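Local coordinates for reticulocyte binding protein (Streptococcus agalactiae COH1, PDB 3FAW), which is a cell-wall-anchored pullulanase of group B Streptococcus that probably hydrolyses alpha-1,6-glucosidic branch linkages in pullulan, glycogen and related glucans, at residues 741-744 with 748-751; 535-540 with 605-610. One frame throughout, in Å; residues are numbered along the deposited sequence.

Interaction 1 of 2, residues 741-744 with 748-751; sequences TIDS and IYAV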
# COMPACT_ATOMS: atom_id res chain seq x y z
N THR A 741 21.01 -24.44 4.38
CA THR A 741 21.66 -23.14 4.57
C THR A 741 22.57 -23.20 5.80
O THR A 741 22.40 -24.06 6.67
CB THR A 741 20.62 -21.99 4.69
OG1 THR A 741 21.31 -20.75 4.90
CG2 THR A 741 19.65 -22.24 5.85
N ILE A 742 23.54 -22.30 5.84
CA ILE A 742 24.53 -22.24 6.91
C ILE A 742 24.58 -20.80 7.41
O ILE A 742 24.51 -19.87 6.61
CB ILE A 742 25.94 -22.65 6.42
CG1 ILE A 742 25.86 -23.87 5.49
CG2 ILE A 742 26.86 -22.93 7.60
CD1 ILE A 742 27.20 -24.29 4.89
N ASP A 743 24.70 -20.61 8.73
CA ASP A 743 24.77 -19.25 9.28
C ASP A 743 26.21 -18.82 9.54
O ASP A 743 27.15 -19.60 9.33
CB ASP A 743 23.87 -19.11 10.52
CG ASP A 743 24.41 -19.82 11.75
OD1 ASP A 743 25.51 -20.40 11.69
OD2 ASP A 743 23.71 -19.77 12.78
N SER A 744 26.37 -17.58 10.00
CA SER A 744 27.69 -16.99 10.24
C SER A 744 28.53 -17.73 11.29
O SER A 744 29.76 -17.64 11.28
CB SER A 744 27.54 -15.51 10.64
OG SER A 744 26.65 -15.37 11.73
N ILE A 748 24.56 -25.39 10.81
CA ILE A 748 23.90 -25.81 9.56
C ILE A 748 22.41 -26.11 9.80
O ILE A 748 22.06 -26.78 10.76
CB ILE A 748 24.58 -27.09 8.98
CG1 ILE A 748 26.01 -26.79 8.54
CG2 ILE A 748 23.78 -27.64 7.79
CD1 ILE A 748 26.86 -28.04 8.30
N TYR A 749 21.56 -25.61 8.89
CA TYR A 749 20.11 -25.87 8.94
C TYR A 749 19.62 -26.45 7.61
O TYR A 749 19.89 -25.87 6.55
CB TYR A 749 19.34 -24.58 9.24
CG TYR A 749 19.58 -24.02 10.63
CD1 TYR A 749 18.69 -24.27 11.66
CD2 TYR A 749 20.70 -23.25 10.90
CE1 TYR A 749 18.90 -23.77 12.94
CE2 TYR A 749 20.93 -22.73 12.18
CZ TYR A 749 20.03 -23.00 13.19
OH TYR A 749 20.25 -22.49 14.46
N ALA A 750 18.91 -27.57 7.66
CA ALA A 750 18.35 -28.20 6.46
C ALA A 750 16.83 -28.27 6.55
O ALA A 750 16.29 -28.78 7.53
CB ALA A 750 18.92 -29.60 6.27
N VAL A 751 16.15 -27.77 5.51
CA VAL A 751 14.69 -27.74 5.45
C VAL A 751 14.17 -28.73 4.40
O VAL A 751 14.61 -28.70 3.25
CB VAL A 751 14.17 -26.33 5.06
CG1 VAL A 751 12.64 -26.28 5.15
CG2 VAL A 751 14.80 -25.26 5.94
O HOH W 1 22.35 -21.12 15.06
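Thr741 and Tyr749 form an antiparallel hydrogen-bonded pair, and the next pair toward the turn, Ile742 and Ile748, is non-hydrogen-bonded, with CA atoms 4.5 Å apart. Thr741 N gives its hydrogen to Tyr749 O at 2.8 Å, and Tyr749 N returns a bond of the same length to Thr741 O; both are nearly straight. On one face of the sheet the two isoleucines lie side by side and point the same way, with Ile742 CG2 packed against Ile748 CG1 at 4.1 Å. The other face carries Thr741 and Tyr749. Here the Thr741 methyl, CG2, sits 3.7 Å from Tyr749 O and against Tyr749 CB, while OG1 stands anti to the backbone N (chi1 179°) and bonds to Ala706 O outside the hairpin. Strands 736-742 and 748-754 make up this beta hairpin, two neighbouring strands of the antiparallel sheet in the C-terminal domain; on its far side strand 748-754 pairs with strand 807-813, through Ile748 and Val813 among others. Past the last pair, Asp743 leaves the strand and turns its carboxylate back across the hairpin. OD2 comes to the edge of the Tyr749 ring, 4.1 Å from CE2 and near the ring plane, with the carboxylate and ring planes 67° apart. A water links the two polar ends: it accepts from Tyr749 OH at 2.6 Å and donates to Asp743 OD2 at 3.0 Å, lying in the plane of the ring. Asp743 OD2 also bonds to Thr704 OG1, and OD1 receives weak bonds from the backbone N atoms of Lys745 and Gly746 in the turn.

Interaction 2 of 2, residues 535-540 with 605-610; sequences AFITGG and NVMILT
A small, buried, apolar contact joins the loop between helix 518-525 and strand 542-543 to helix 590-609, with a single methionine reaching across from the helix. With chi1 of Met607 at -66° and chi2 extended, the chain carries SD to the Phe536 ring; the bend at chi3 then sets only the direction of the methyl. SD lies 3.7 Å from Phe536 CD2 and equally near CE2, approaching the CD2-CE2 bond obliquely. This is a Met-aromatic contact, with SD 4.6 Å from the ring centroid and 58° off the ring normal. The Ile537 side chain runs past Met607 in the opposite direction; how closely its CG2 and the methyl CE meet is doubtful. Helix 590-609 leads into 614-618, the last strand of the parallel eight-stranded TIM barrel. Leu524 of helix 518-525 touches both Phe536 and Met607, as does Val753 of strand 748-754 in the C-terminal sheet. Within the loop, Ala535 O accepts from Thr538 N and Gly540 N, which approach from opposite faces of its plane, and Thr538 OG1 takes the hydrogen of Ala535 N at 2.7 Å. Ile537 O accepts from Arg600 NH1 of helix 590-609, a second tie between the loop and that helix.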
# COMPACT_ATOMS: atom_id res chain seq x y z
N ALA A 535 -0.66 -25.86 -7.42
CA ALA A 535 0.73 -25.43 -7.40
C ALA A 535 1.49 -26.28 -6.38
O ALA A 535 1.03 -27.37 -6.03
CB ALA A 535 0.83 -23.94 -7.08
N PHE A 536 2.64 -25.80 -5.89
CA PHE A 536 3.53 -26.65 -5.08
C PHE A 536 2.87 -27.29 -3.86
O PHE A 536 2.99 -28.50 -3.66
CB PHE A 536 4.78 -25.88 -4.64
CG PHE A 536 5.88 -26.76 -4.12
CD1 PHE A 536 6.69 -27.47 -5.00
CD2 PHE A 536 6.10 -26.90 -2.75
CE1 PHE A 536 7.70 -28.29 -4.53
CE2 PHE A 536 7.12 -27.72 -2.28
CZ PHE A 536 7.92 -28.42 -3.17
N ILE A 537 2.17 -26.50 -3.04
CA ILE A 537 1.53 -27.02 -1.83
C ILE A 537 0.08 -27.48 -2.04
O ILE A 537 -0.59 -27.86 -1.08
CB ILE A 537 1.59 -26.01 -0.64
CG1 ILE A 537 0.60 -24.85 -0.83
CG2 ILE A 537 3.03 -25.50 -0.46
CD1 ILE A 537 0.71 -23.75 0.23
N THR A 538 -0.40 -27.44 -3.29
CA THR A 538 -1.78 -27.83 -3.61
C THR A 538 -1.86 -28.87 -4.74
O THR A 538 -2.84 -28.90 -5.50
CB THR A 538 -2.63 -26.59 -3.99
OG1 THR A 538 -1.98 -25.85 -5.03
CG2 THR A 538 -2.82 -25.68 -2.77
N GLY A 539 -0.84 -29.71 -4.84
CA GLY A 539 -0.86 -30.88 -5.73
C GLY A 539 -0.45 -30.67 -7.18
O GLY A 539 -0.64 -31.56 -8.01
N GLY A 540 0.12 -29.51 -7.50
CA GLY A 540 0.60 -29.23 -8.86
C GLY A 540 2.12 -29.19 -8.93
O GLY A 540 2.73 -28.25 -8.40
N ASN A 605 3.72 -21.84 5.04
CA ASN A 605 4.32 -20.97 6.05
C ASN A 605 5.78 -21.34 6.34
O ASN A 605 6.61 -20.46 6.57
CB ASN A 605 3.50 -20.97 7.35
CG ASN A 605 2.17 -20.24 7.22
OD1 ASN A 605 1.83 -19.72 6.15
ND2 ASN A 605 1.42 -20.18 8.32
N VAL A 606 6.08 -22.63 6.32
CA VAL A 606 7.47 -23.09 6.46
C VAL A 606 8.35 -22.49 5.36
O VAL A 606 9.42 -21.96 5.64
CB VAL A 606 7.57 -24.63 6.39
CG1 VAL A 606 9.02 -25.06 6.20
CG2 VAL A 606 6.99 -25.26 7.64
N MET A 607 7.88 -22.58 4.12
CA MET A 607 8.67 -22.14 2.97
C MET A 607 8.92 -20.63 2.97
O MET A 607 10.05 -20.19 2.73
CB MET A 607 8.02 -22.60 1.66
CG MET A 607 8.02 -24.12 1.52
SD MET A 607 7.42 -24.75 -0.06
CE MET A 607 5.76 -24.09 -0.07
N ILE A 608 7.90 -19.83 3.29
CA ILE A 608 8.06 -18.38 3.38
C ILE A 608 9.03 -17.98 4.50
O ILE A 608 9.88 -17.10 4.32
CB ILE A 608 6.70 -17.65 3.60
CG1 ILE A 608 5.82 -17.78 2.35
CG2 ILE A 608 6.91 -16.16 3.94
CD1 ILE A 608 6.41 -17.14 1.07
N LEU A 609 8.92 -18.65 5.65
CA LEU A 609 9.70 -18.27 6.83
C LEU A 609 11.12 -18.85 6.87
O LEU A 609 11.89 -18.54 7.80
CB LEU A 609 8.92 -18.61 8.10
CG LEU A 609 7.72 -17.68 8.30
CD1 LEU A 609 6.75 -18.26 9.32
CD2 LEU A 609 8.17 -16.28 8.72
N THR A 610 11.48 -19.67 5.88
CA THR A 610 12.85 -20.16 5.71
C THR A 610 13.47 -19.70 4.38
O THR A 610 14.57 -20.14 4.01
CB THR A 610 12.92 -21.71 5.83
OG1 THR A 610 12.02 -22.32 4.89
CG2 THR A 610 12.54 -22.16 7.23

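In the fold
Interaction 2 is wholly buried, whereas interaction 1 has a buried side with Thr741, Asp743 and Tyr749 and a partly exposed one with the isoleucines. Interaction 1 ties two adjacent strands of the C-terminal sheet by backbone bonds and a water-bridged polar cluster near the turn; interaction 2 joins a loop and a helix of the barrel domain through side chains, with no hydrogen bond between the segments. The centres of interactions 1 and 2 lie about 19 Å apart. They meet where the sheet packs on helix 590-609: Val751 places CG1 4.0 Å from Val606 CG1 and from Thr610 OG1. Strand 748-754 thus belongs to interaction 1 and, farther along, packs against interaction 2.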